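Local coordinates for protein enolase from the environmental genome shotgun sequencing of the Sargasso Sea (PDB 2QGY) that is of unknown function but binds magnesium and, as a member of the enolase superfamily, probably catalyses a metal-assisted reaction that begins with proton abstraction next to a carboxylate, at residues E48-A53 against S116-N121; A111-S116 against N125-K130; G280-I285 against L315-S320; V309-M314 against L343-I348; K35-K40 against I65-L70. All coordinates share one frame; numbering follows the deposited sequence.

Contact 1 of 5, residues E48-A53 against S116-N121; sequences EGWGEA and SGKLKN
Lys118 reaches the backbone of Glu48 because its CG lies anti to its own carbonyl carbon (chi1 -75°) and every later torsion stays extended, which stretches the whole chain from helix 99-120 to strand 48-53. The span is long, 8.3 Å between the CA atoms of Glu48 and Lys118, and a fully extended lysine suits it. Lys118 NZ donates a hydrogen bond of 2.7 Å to Glu48 O. The ammonium comes in from above the carbonyl plane, 42° out of it. The methylenes run in beside the same oxygen, Lys118 CD lying 3.2 Å from Glu48 O. Two residues along the strand, the indole of Trp50 presents its edge: Trp50 CD1 is 4.1 Å from Lys118 NZ, which sits near the ring plane rather than over a face.

Strand 48-53 is an outer strand of the four-stranded antiparallel sheet in the N-terminal capping domain of the enolase superfamily, and this contact links that sheet to the domain's long helix by a single side chain. The carboxylate of Glu48 turns instead to Lys40, while Asp114 forms a salt bridge with Lys118 NZ. The ammonium group thus has both a carboxylate and a main-chain carbonyl as partners, which should favour its protonated form.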
# COMPACT_ATOMS: atom_id res chain seq x y z
N GLU A 48 17.50 17.93 16.42
CA GLU A 48 17.24 17.68 15.01
C GLU A 48 17.33 16.20 14.72
O GLU A 48 18.27 15.52 15.17
CB GLU A 48 18.27 18.40 14.14
CG GLU A 48 18.23 19.90 14.20
CD GLU A 48 19.14 20.56 13.17
OE1 GLU A 48 20.17 19.96 12.80
OE2 GLU A 48 18.83 21.69 12.73
N GLY A 49 16.35 15.69 13.98
CA GLY A 49 16.42 14.29 13.54
C GLY A 49 16.20 14.18 12.05
O GLY A 49 15.30 14.81 11.50
N TRP A 50 16.97 13.30 11.42
CA TRP A 50 16.91 13.09 9.98
C TRP A 50 16.26 11.74 9.65
O TRP A 50 16.56 10.73 10.30
CB TRP A 50 18.30 13.11 9.39
CG TRP A 50 18.93 14.45 9.41
CD1 TRP A 50 19.68 15.00 10.40
CD2 TRP A 50 18.87 15.42 8.36
NE1 TRP A 50 20.09 16.28 10.04
CE2 TRP A 50 19.61 16.55 8.79
CE3 TRP A 50 18.26 15.44 7.09
CZ2 TRP A 50 19.76 17.70 7.98
CZ3 TRP A 50 18.40 16.58 6.28
CH2 TRP A 50 19.14 17.70 6.74
N GLY A 51 15.41 11.77 8.62
CA GLY A 51 14.70 10.58 8.12
C GLY A 51 14.76 10.59 6.60
O GLY A 51 15.10 11.59 5.97
N GLU A 52 14.41 9.45 6.02
CA GLU A 52 14.36 9.31 4.58
C GLU A 52 13.26 8.30 4.28
O GLU A 52 13.14 7.32 4.99
CB GLU A 52 15.69 8.81 4.03
CG GLU A 52 15.69 8.71 2.49
CD GLU A 52 17.05 8.63 1.81
OE1 GLU A 52 18.13 8.70 2.47
OE2 GLU A 52 17.04 8.49 0.56
N ALA A 53 12.40 8.61 3.30
CA ALA A 53 11.31 7.73 2.88
C ALA A 53 11.72 7.03 1.60
O ALA A 53 12.39 7.64 0.75
CB ALA A 53 10.03 8.54 2.57
N SER A 116 16.23 10.42 19.35
CA SER A 116 16.42 9.58 20.55
C SER A 116 17.88 9.25 20.81
O SER A 116 18.34 9.29 21.97
CB SER A 116 15.55 8.32 20.46
OG SER A 116 14.20 8.73 20.51
N GLY A 117 18.61 8.94 19.76
CA GLY A 117 20.06 8.73 19.84
C GLY A 117 20.79 9.97 20.35
O GLY A 117 21.72 9.87 21.18
N LYS A 118 20.39 11.13 19.83
CA LYS A 118 20.99 12.40 20.24
C LYS A 118 20.67 12.75 21.69
O LYS A 118 21.52 13.32 22.37
CB LYS A 118 20.58 13.54 19.30
CG LYS A 118 21.32 13.47 17.96
CD LYS A 118 20.78 14.43 16.91
CE LYS A 118 21.41 14.11 15.56
NZ LYS A 118 20.75 14.72 14.35
N LEU A 119 19.46 12.45 22.13
CA LEU A 119 19.09 12.68 23.53
C LEU A 119 19.88 11.81 24.53
O LEU A 119 20.16 12.24 25.67
CB LEU A 119 17.58 12.50 23.70
CG LEU A 119 16.72 13.58 23.04
CD1 LEU A 119 15.28 13.18 23.06
CD2 LEU A 119 16.91 14.94 23.75
N LYS A 120 20.23 10.60 24.11
CA LYS A 120 21.06 9.69 24.91
C LYS A 120 22.55 9.85 24.64
O LYS A 120 23.38 9.22 25.30
CB LYS A 120 20.65 8.25 24.61
CG LYS A 120 19.27 7.89 25.10
CD LYS A 120 19.30 7.16 26.45
CE LYS A 120 20.04 5.82 26.34
NZ LYS A 120 19.64 4.83 27.39
N ASN A 121 22.90 10.69 23.68
CA ASN A 121 24.29 10.81 23.19
C ASN A 121 24.91 9.47 22.81
O ASN A 121 26.06 9.16 23.17
CB ASN A 121 25.19 11.60 24.16
CG ASN A 121 26.48 12.06 23.50
OD1 ASN A 121 26.48 12.51 22.34
ND2 ASN A 121 27.60 11.97 24.24

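Contact 2 of 5, residues A111-S116 against N125-K130; sequences ALWDIS and NSLLTK
The indole of Trp113 takes two leucines in two different ways, Leu128 over a face of its six-membered ring and Leu127 at its edge. Leu128 CD2 lies 4.0 Å from the centroid of that Trp113 ring and 27° off the normal, a CH-pi contact in which a methyl group is set against the pi cloud. The nearest ring atom is Trp113 CZ3, 3.6 Å from Leu128 CD2. Leu127 instead brings CD1 to within 4.1 Å of Trp113 CE3, near the plane of the ring, its side chain running past the indole in the opposite direction.

The two short pieces lie on consecutive helices of the N-terminal capping domain: helix 99-120 ends, the chain turns back, and the brief helix 124-128 folds against it. A flat, wide tryptophan fits this place because it offers both a face and an edge to the returning chain, while its polar NE1 is taken by Glu109.

Leu127 CD1 also rests on Ser116, 3.8 Å from Ser116 C, with Ser116 CB only slightly farther. A small side chain leaves room there for the leucine methyl. The hydroxyl of Ser116 folds back on its own helix, with OG anti to the carbonyl carbon (chi1 -66°), and Ser116 OG donates to Leu112 O at 2.9 Å. That oxygen also accepts the amide Ser116 N, the two donors approaching from opposite faces of the carbonyl plane.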
# COMPACT_ATOMS: atom_id res chain seq x y z
N ALA A 111 13.60 9.47 11.82
CA ALA A 111 14.01 10.77 12.42
C ALA A 111 13.88 10.80 13.96
O ALA A 111 14.70 11.42 14.65
CB ALA A 111 13.24 11.93 11.82
N LEU A 112 12.82 10.16 14.47
CA LEU A 112 12.62 10.08 15.92
C LEU A 112 13.72 9.22 16.58
O LEU A 112 14.17 9.50 17.71
CB LEU A 112 11.21 9.59 16.26
CG LEU A 112 10.00 10.43 15.81
CD1 LEU A 112 8.71 9.84 16.29
CD2 LEU A 112 10.09 11.95 16.21
N TRP A 113 14.17 8.18 15.88
CA TRP A 113 15.30 7.37 16.35
C TRP A 113 16.59 8.19 16.40
O TRP A 113 17.38 8.02 17.34
CB TRP A 113 15.53 6.13 15.49
CG TRP A 113 14.62 4.98 15.84
CD1 TRP A 113 13.52 4.58 15.13
CD2 TRP A 113 14.71 4.10 16.97
NE1 TRP A 113 12.93 3.49 15.75
CE2 TRP A 113 13.64 3.18 16.88
CE3 TRP A 113 15.60 3.99 18.05
CZ2 TRP A 113 13.42 2.18 17.83
CZ3 TRP A 113 15.38 2.99 19.00
CH2 TRP A 113 14.31 2.10 18.87
N ASP A 114 16.80 9.03 15.40
CA ASP A 114 17.99 9.88 15.33
C ASP A 114 17.96 10.81 16.56
O ASP A 114 18.96 10.95 17.30
CB ASP A 114 17.94 10.71 14.03
CG ASP A 114 19.25 11.46 13.73
OD1 ASP A 114 20.33 11.03 14.19
OD2 ASP A 114 19.22 12.47 12.99
N ILE A 115 16.81 11.43 16.75
CA ILE A 115 16.57 12.35 17.91
C ILE A 115 16.84 11.59 19.21
O ILE A 115 17.61 12.06 20.06
CB ILE A 115 15.15 12.94 17.88
CG1 ILE A 115 15.08 13.97 16.75
CG2 ILE A 115 14.75 13.59 19.28
CD1 ILE A 115 13.66 14.33 16.25
N SER A 116 16.23 10.42 19.35
CA SER A 116 16.42 9.58 20.55
C SER A 116 17.88 9.25 20.81
O SER A 116 18.34 9.29 21.97
CB SER A 116 15.55 8.32 20.46
OG SER A 116 14.20 8.73 20.51
N ASN A 125 22.87 2.27 16.84
CA ASN A 125 23.05 0.83 17.07
C ASN A 125 23.17 0.51 18.57
O ASN A 125 22.68 -0.53 19.02
CB ASN A 125 24.14 0.18 16.20
CG ASN A 125 25.53 0.85 16.31
OD1 ASN A 125 25.73 1.77 17.07
ND2 ASN A 125 26.50 0.33 15.53
N SER A 126 23.75 1.43 19.33
CA SER A 126 23.86 1.31 20.79
C SER A 126 22.53 1.42 21.53
O SER A 126 22.38 0.91 22.65
CB SER A 126 24.88 2.31 21.34
OG SER A 126 26.20 1.91 21.01
N LEU A 127 21.55 2.09 20.90
CA LEU A 127 20.17 2.08 21.38
C LEU A 127 19.46 0.78 21.05
O LEU A 127 18.48 0.41 21.70
CB LEU A 127 19.37 3.21 20.74
CG LEU A 127 19.63 4.68 21.09
CD1 LEU A 127 18.39 5.49 20.66
CD2 LEU A 127 19.93 4.93 22.55
N LEU A 128 19.94 0.10 20.03
CA LEU A 128 19.25 -1.08 19.53
C LEU A 128 19.71 -2.36 20.21
O LEU A 128 18.90 -3.26 20.46
CB LEU A 128 19.39 -1.18 18.00
CG LEU A 128 18.86 -0.02 17.14
CD1 LEU A 128 18.89 -0.40 15.66
CD2 LEU A 128 17.44 0.38 17.53
N THR A 129 21.00 -2.46 20.50
CA THR A 129 21.53 -3.63 21.18
C THR A 129 22.69 -3.25 22.07
O THR A 129 23.32 -2.20 21.85
CB THR A 129 22.00 -4.73 20.18
OG1 THR A 129 22.34 -5.92 20.91
CG2 THR A 129 23.23 -4.28 19.39
N LYS A 130 23.09 -4.04 23.07
CA LYS A 130 24.18 -3.56 23.97
C LYS A 130 25.58 -3.35 23.33
O LYS A 130 26.30 -2.41 23.66
CB LYS A 130 24.33 -4.46 25.21
CG LYS A 130 25.12 -3.82 26.36
CD LYS A 130 26.01 -4.85 27.07
CE LYS A 130 26.55 -4.31 28.40
NZ LYS A 130 27.64 -5.17 28.93

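Contact 3 of 5, residues G280-I285 against L315-S320; sequences GGLIDI and LHVCSS
Val317 places one methyl against each of two residues of the neighbouring helix, joining helices 309-320 and 282-294 in the outer layer of the C-terminal barrel domain, the modified TIM barrel of the enolase superfamily. Its chi1 of 167° sets CG1 anti to the backbone N and CG2 anti to the carbonyl carbon, which turns the two methyls to different residues of the facing helix. A beta-branched valine suits the site, since its two methyls leave directly from CB and each finds its own partner.

Leu282 meets the CG2 branch through its CD2 methyl, its CG being anti to the carbonyl carbon (chi1 -58°). One turn further on, Ile285 uses the short branch: its CG2 faces Val317 CG1, and the two side chains cross at about a right angle. Ile285 and Leu282, three residues apart, fall on the same side of their helix. Behind the valine, Ser320 OG donates to Val317 O at 2.8 Å, an oxygen that also accepts Ser320 N.

Leu282 also packs on Ile110 and Trp113 of helix 99-120, which brings the capping domain up to this part of the barrel. Leu282 CD2 lies 4.0 Å from Val317 CG2. The other pair is closer, with Ile285 CG2 at 3.7 Å from Val317 CG1.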
# COMPACT_ATOMS: atom_id res chain seq x y z
N GLY A 280 7.97 0.60 7.14
CA GLY A 280 7.05 1.29 8.06
C GLY A 280 7.81 2.00 9.16
O GLY A 280 7.38 3.05 9.68
N GLY A 281 8.97 1.43 9.51
CA GLY A 281 9.85 2.02 10.54
C GLY A 281 10.86 1.00 11.03
O GLY A 281 10.87 -0.16 10.55
N LEU A 282 11.68 1.40 12.01
CA LEU A 282 12.72 0.52 12.53
C LEU A 282 12.21 -0.53 13.52
O LEU A 282 12.75 -1.64 13.57
CB LEU A 282 13.86 1.34 13.13
CG LEU A 282 14.47 2.29 12.10
CD1 LEU A 282 15.77 2.80 12.70
CD2 LEU A 282 14.76 1.57 10.75
N ILE A 283 11.18 -0.16 14.27
CA ILE A 283 10.57 -1.07 15.24
C ILE A 283 10.14 -2.31 14.44
O ILE A 283 10.39 -3.43 14.86
CB ILE A 283 9.35 -0.41 15.92
CG1 ILE A 283 9.79 0.65 16.97
CG2 ILE A 283 8.43 -1.46 16.55
CD1 ILE A 283 8.63 1.30 17.72
N ASP A 284 9.49 -2.10 13.30
CA ASP A 284 8.97 -3.22 12.53
C ASP A 284 10.04 -4.06 11.84
O ASP A 284 9.90 -5.27 11.74
CB ASP A 284 7.89 -2.76 11.54
CG ASP A 284 6.49 -2.72 12.21
OD1 ASP A 284 6.39 -3.12 13.39
OD2 ASP A 284 5.53 -2.25 11.56
N ILE A 285 11.10 -3.42 11.37
CA ILE A 285 12.21 -4.16 10.79
C ILE A 285 12.89 -5.03 11.85
O ILE A 285 13.18 -6.21 11.63
CB ILE A 285 13.23 -3.18 10.17
CG1 ILE A 285 12.65 -2.62 8.87
CG2 ILE A 285 14.60 -3.85 9.92
CD1 ILE A 285 13.56 -1.74 8.11
N LEU A 315 22.71 0.49 8.06
CA LEU A 315 23.93 -0.00 8.69
C LEU A 315 23.76 -0.16 10.19
O LEU A 315 24.17 -1.19 10.78
CB LEU A 315 25.14 0.89 8.35
CG LEU A 315 25.47 1.02 6.86
CD1 LEU A 315 26.68 1.93 6.69
CD2 LEU A 315 25.72 -0.38 6.22
N HIS A 316 23.14 0.83 10.83
CA HIS A 316 22.89 0.72 12.28
C HIS A 316 21.99 -0.49 12.60
O HIS A 316 22.27 -1.26 13.54
CB HIS A 316 22.29 2.02 12.83
CG HIS A 316 23.30 3.11 13.06
ND1 HIS A 316 24.12 3.14 14.17
CD2 HIS A 316 23.62 4.20 12.33
CE1 HIS A 316 24.89 4.21 14.11
NE2 HIS A 316 24.62 4.86 12.99
N VAL A 317 20.94 -0.71 11.82
CA VAL A 317 20.08 -1.86 12.05
C VAL A 317 20.86 -3.15 11.85
O VAL A 317 20.83 -4.03 12.72
CB VAL A 317 18.81 -1.86 11.15
CG1 VAL A 317 18.07 -3.25 11.20
CG2 VAL A 317 17.89 -0.81 11.64
N CYS A 318 21.58 -3.25 10.73
CA CYS A 318 22.32 -4.48 10.40
C CYS A 318 23.36 -4.84 11.46
O CYS A 318 23.58 -6.02 11.74
CB CYS A 318 23.00 -4.40 9.04
SG CYS A 318 21.82 -4.48 7.68
N SER A 319 23.99 -3.81 12.03
CA SER A 319 25.01 -4.01 13.07
C SER A 319 24.43 -4.50 14.40
O SER A 319 25.18 -5.02 15.24
CB SER A 319 25.83 -2.74 13.28
OG SER A 319 25.12 -1.79 14.04
N SER A 320 23.10 -4.42 14.51
CA SER A 320 22.43 -4.66 15.78
C SER A 320 21.64 -5.97 15.79
O SER A 320 21.10 -6.34 16.82
CB SER A 320 21.51 -3.49 16.13
OG SER A 320 20.26 -3.61 15.48

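Contact 4 of 5, residues V309-M314 against L343-I348; sequences VSASAM and LPFDII
Ala311 and Ser312 bear on Phe345 and Pro344, packing the first turns of helix 309-320, in the barrel domain of this enolase-superfamily protein, on the start of strand 345-348, which pairs antiparallel with strand 351-354 in a beta hairpin.

At the head of the segment, Val309 points away from the 343-348 segment and packs on Trp50 and Glu52 of the capping domain. Ala311 comes next on the contact side. Its single methyl meets the phenyl ring obliquely, Ala311 CB lying 3.8 Å from Phe345 CE2 and 3.9 Å from Phe345 CZ. A residue this small lets the aromatic ring come close to the helix. The ring gets there through a chi1 of 57°, which puts CG between the backbone N and the carbonyl carbon.

Ser312 follows, with OG anti to its backbone N (chi1 -176°), and both CB and OG lie against the proline ring: Ser312 OG is 3.6 Å from Pro344 CG. The rigid pyrrolidine gives the helix a compact apolar surface at the entry to the strand. The serine hydroxyl is hydrogen-bonded to the backbone carbonyl oxygen of Leu360, and it also accepts from a bound water 3.0 Å from Ser312 OG. The same water donates weakly to Pro344 O, at 3.4 Å.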
# COMPACT_ATOMS: atom_id res chain seq x y z
N VAL A 309 20.99 9.20 4.61
CA VAL A 309 20.15 8.89 5.79
C VAL A 309 19.68 7.42 5.81
O VAL A 309 19.90 6.69 6.78
CB VAL A 309 18.93 9.87 5.91
CG1 VAL A 309 18.12 9.57 7.13
CG2 VAL A 309 19.41 11.34 5.98
N SER A 310 19.07 6.98 4.72
CA SER A 310 18.66 5.56 4.60
C SER A 310 19.83 4.59 4.79
O SER A 310 19.70 3.61 5.54
CB SER A 310 18.03 5.29 3.24
OG SER A 310 16.81 5.98 3.11
N ALA A 311 20.96 4.85 4.13
CA ALA A 311 22.10 3.93 4.30
C ALA A 311 22.56 3.87 5.76
O ALA A 311 22.87 2.79 6.27
CB ALA A 311 23.29 4.27 3.33
N SER A 312 22.62 5.02 6.44
CA SER A 312 23.04 5.01 7.84
C SER A 312 22.10 4.22 8.73
O SER A 312 22.55 3.45 9.57
CB SER A 312 23.19 6.43 8.38
OG SER A 312 23.70 6.37 9.70
N ALA A 313 20.79 4.42 8.56
CA ALA A 313 19.80 3.63 9.31
C ALA A 313 20.00 2.14 9.05
O ALA A 313 20.00 1.31 9.99
CB ALA A 313 18.39 4.06 8.91
N MET A 314 20.20 1.79 7.78
CA MET A 314 20.37 0.39 7.41
C MET A 314 21.58 -0.20 8.14
O MET A 314 21.51 -1.28 8.72
CB MET A 314 20.55 0.26 5.88
CG MET A 314 20.83 -1.20 5.35
SD MET A 314 21.19 -1.33 3.61
CE MET A 314 22.68 -0.34 3.47
N LEU A 343 29.27 11.57 4.75
CA LEU A 343 28.68 10.27 5.08
C LEU A 343 29.19 9.69 6.39
O LEU A 343 30.38 9.77 6.68
CB LEU A 343 28.93 9.25 3.96
CG LEU A 343 28.45 9.62 2.56
CD1 LEU A 343 28.69 8.45 1.62
CD2 LEU A 343 26.98 10.02 2.56
N PRO A 344 28.27 9.12 7.21
CA PRO A 344 28.67 8.64 8.54
C PRO A 344 29.26 7.21 8.54
O PRO A 344 29.26 6.53 9.58
CB PRO A 344 27.35 8.68 9.31
CG PRO A 344 26.33 8.35 8.31
CD PRO A 344 26.83 8.91 6.97
N PHE A 345 29.75 6.76 7.40
CA PHE A 345 30.39 5.47 7.30
C PHE A 345 31.44 5.53 6.21
O PHE A 345 31.39 6.41 5.33
CB PHE A 345 29.33 4.38 6.98
CG PHE A 345 28.54 4.66 5.73
CD1 PHE A 345 28.99 4.21 4.49
CD2 PHE A 345 27.34 5.38 5.78
CE1 PHE A 345 28.26 4.49 3.29
CE2 PHE A 345 26.61 5.65 4.61
CZ PHE A 345 27.08 5.20 3.37
N ASP A 346 32.39 4.60 6.26
CA ASP A 346 33.39 4.40 5.23
C ASP A 346 33.26 2.98 4.70
O ASP A 346 33.20 2.04 5.50
CB ASP A 346 34.78 4.57 5.85
CG ASP A 346 35.09 6.00 6.16
OD1 ASP A 346 35.30 6.76 5.19
OD2 ASP A 346 35.14 6.37 7.36
N ILE A 347 33.18 2.83 3.38
CA ILE A 347 33.18 1.50 2.77
C ILE A 347 34.65 1.14 2.63
O ILE A 347 35.40 1.87 1.97
CB ILE A 347 32.49 1.48 1.38
CG1 ILE A 347 31.04 2.04 1.44
CG2 ILE A 347 32.65 0.07 0.69
CD1 ILE A 347 30.04 1.30 2.27
N ILE A 348 35.06 0.06 3.30
CA ILE A 348 36.44 -0.45 3.18
C ILE A 348 36.39 -1.91 2.71
O ILE A 348 36.02 -2.80 3.46
CB ILE A 348 37.22 -0.31 4.52
CG1 ILE A 348 37.21 1.15 5.02
CG2 ILE A 348 38.68 -0.79 4.35
CD1 ILE A 348 37.69 1.32 6.45
O HOH W 1 26.32 4.83 9.54

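Contact 5 of 5, residues K35-K40 against I65-L70; sequences KFIIIK and IIIKEL
Ile67 has the most surface buried here and is met by Ile39 and Ile37, two residues whose side chains leave the same side of strand 37-43 and point toward helix 60-74. The helix residue sends its longer branch forward, CG1 anti to the carbonyl carbon (chi1 -67°), and the terminal methyl settles between the two strand residues: Ile67 CD1 lies 3.9 Å from Ile39 CG2 and 4.1 Å from Ile37 CG2.

Ile39, second in buried surface, touches with both branches. Its chi1 of 81° places CG1 between the backbone N and the carbonyl carbon, which swings the longer arm toward the helix, and Ile39 CD1 comes to 4.1 Å from Ile67 CG2. The two isoleucines therefore meet branch for branch, each one's CD1 against the other's CG2. Ile37 contributes less, through CG2 alone. Between them Ile38 faces the other side of the sheet, the alternation expected of a strand, and packs on Trp50 and Glu52.

This is the alpha-plus-beta core of the N-terminal capping domain, with a helix lying on one face of the antiparallel sheet. Ile67 also touches Ile18 of the adjoining strand and Ala104 and Ile108 of helix 99-120. Other sides of helix 60-74 reach the second subunit, where Ile66 packs on Arg59 and Leu70 on Phe58 of that chain.

Beta-branched isoleucine suits both the strand and the interlocking of methyls. With no hydrogen bond or charge pair crossing between the segments, their union rests on dispersion and the hydrophobic effect.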
# COMPACT_ATOMS: atom_id res chain seq x y z
N LYS A 35 14.62 10.19 -7.55
CA LYS A 35 14.31 11.28 -6.63
C LYS A 35 14.31 10.71 -5.19
O LYS A 35 13.72 9.64 -4.93
CB LYS A 35 12.96 11.91 -6.95
CG LYS A 35 12.83 12.40 -8.39
CD LYS A 35 11.58 13.27 -8.56
CE LYS A 35 11.46 13.84 -9.99
NZ LYS A 35 11.37 12.78 -11.03
N PHE A 36 15.01 11.38 -4.27
CA PHE A 36 15.02 10.95 -2.86
C PHE A 36 14.11 11.89 -2.06
O PHE A 36 13.92 13.03 -2.45
CB PHE A 36 16.45 10.98 -2.31
CG PHE A 36 17.45 10.21 -3.14
CD1 PHE A 36 17.25 8.86 -3.41
CD2 PHE A 36 18.59 10.83 -3.64
CE1 PHE A 36 18.21 8.13 -4.14
CE2 PHE A 36 19.53 10.12 -4.37
CZ PHE A 36 19.34 8.77 -4.63
N ILE A 37 13.58 11.39 -0.94
CA ILE A 37 12.73 12.15 -0.04
C ILE A 37 13.43 12.10 1.30
O ILE A 37 13.44 11.07 1.96
CB ILE A 37 11.33 11.52 0.08
CG1 ILE A 37 10.69 11.39 -1.32
CG2 ILE A 37 10.47 12.30 1.12
CD1 ILE A 37 9.37 10.53 -1.34
N ILE A 38 14.01 13.22 1.69
CA ILE A 38 14.78 13.31 2.93
C ILE A 38 14.09 14.34 3.82
O ILE A 38 13.69 15.37 3.33
CB ILE A 38 16.20 13.71 2.62
CG1 ILE A 38 16.86 12.57 1.80
CG2 ILE A 38 16.97 13.94 3.92
CD1 ILE A 38 18.25 12.84 1.35
N ILE A 39 13.92 14.03 5.10
CA ILE A 39 13.25 14.96 6.02
C ILE A 39 14.13 15.33 7.21
O ILE A 39 15.02 14.58 7.60
CB ILE A 39 11.87 14.40 6.51
CG1 ILE A 39 12.04 13.39 7.67
CG2 ILE A 39 11.10 13.75 5.35
CD1 ILE A 39 10.70 12.97 8.28
N LYS A 40 13.86 16.50 7.79
CA LYS A 40 14.48 16.86 9.04
C LYS A 40 13.37 17.38 9.95
O LYS A 40 12.61 18.26 9.55
CB LYS A 40 15.54 17.96 8.83
CG LYS A 40 16.33 18.17 10.10
CD LYS A 40 17.37 19.32 9.98
CE LYS A 40 16.77 20.66 10.30
NZ LYS A 40 17.87 21.70 10.19
N ILE A 65 3.45 14.91 1.28
CA ILE A 65 2.23 15.47 1.83
C ILE A 65 1.67 14.65 3.00
O ILE A 65 1.23 15.20 4.01
CB ILE A 65 1.18 15.71 0.72
CG1 ILE A 65 1.66 16.82 -0.24
CG2 ILE A 65 -0.23 15.98 1.30
CD1 ILE A 65 2.04 18.14 0.43
N ILE A 66 1.74 13.33 2.87
CA ILE A 66 1.39 12.43 3.97
C ILE A 66 2.31 12.61 5.18
O ILE A 66 1.83 12.73 6.30
CB ILE A 66 1.36 10.95 3.50
CG1 ILE A 66 0.21 10.75 2.51
CG2 ILE A 66 1.20 10.00 4.70
CD1 ILE A 66 0.33 9.38 1.78
N ILE A 67 3.63 12.65 4.96
CA ILE A 67 4.53 12.97 6.05
C ILE A 67 4.13 14.28 6.71
O ILE A 67 4.10 14.37 7.95
CB ILE A 67 6.02 13.10 5.55
CG1 ILE A 67 6.53 11.74 5.08
CG2 ILE A 67 6.94 13.66 6.68
CD1 ILE A 67 7.86 11.81 4.29
N LYS A 68 3.84 15.30 5.91
CA LYS A 68 3.45 16.59 6.44
C LYS A 68 2.17 16.49 7.29
O LYS A 68 2.08 17.07 8.38
CB LYS A 68 3.24 17.62 5.31
CG LYS A 68 2.80 19.01 5.86
CD LYS A 68 2.87 20.12 4.81
CE LYS A 68 1.48 20.50 4.28
NZ LYS A 68 1.47 21.74 3.39
N GLU A 69 1.18 15.73 6.81
CA GLU A 69 -0.07 15.60 7.57
C GLU A 69 0.09 14.83 8.86
O GLU A 69 -0.52 15.17 9.91
CB GLU A 69 -1.18 15.00 6.73
CG GLU A 69 -1.73 15.91 5.63
CD GLU A 69 -2.24 17.27 6.14
OE1 GLU A 69 -2.91 17.30 7.19
OE2 GLU A 69 -1.98 18.30 5.47
N LEU A 70 0.92 13.79 8.81
CA LEU A 70 1.24 13.02 10.00
C LEU A 70 1.99 13.90 11.00
O LEU A 70 1.71 13.87 12.19
CB LEU A 70 2.03 11.77 9.64
CG LEU A 70 1.22 10.72 8.87
CD1 LEU A 70 2.11 9.55 8.44
CD2 LEU A 70 0.03 10.20 9.66

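How the contacts relate
From the N terminus, contact 5 opens first, at strand 37-43, and closes at helix 60-74. Contact 1 starts inside that loop, on the neighbouring strand 48-53, and closes only at the end of helix 99-120, so the two cross. Contact 2 begins on that same helix, shares Ser116 with contact 1, crosses it, and closes a short loop at helix 124-128. All three lie in the capping domain. Contacts 3 and 4 follow in the barrel domain, crossing through their common helix 309-320. Among the points where the domains meet are Asn125 of contact 2, which hydrogen-bonds Ser319 and His316 of contact 3, and Glu52 of contact 1, which accepts a hydrogen bond from Ser310 N of contact 4.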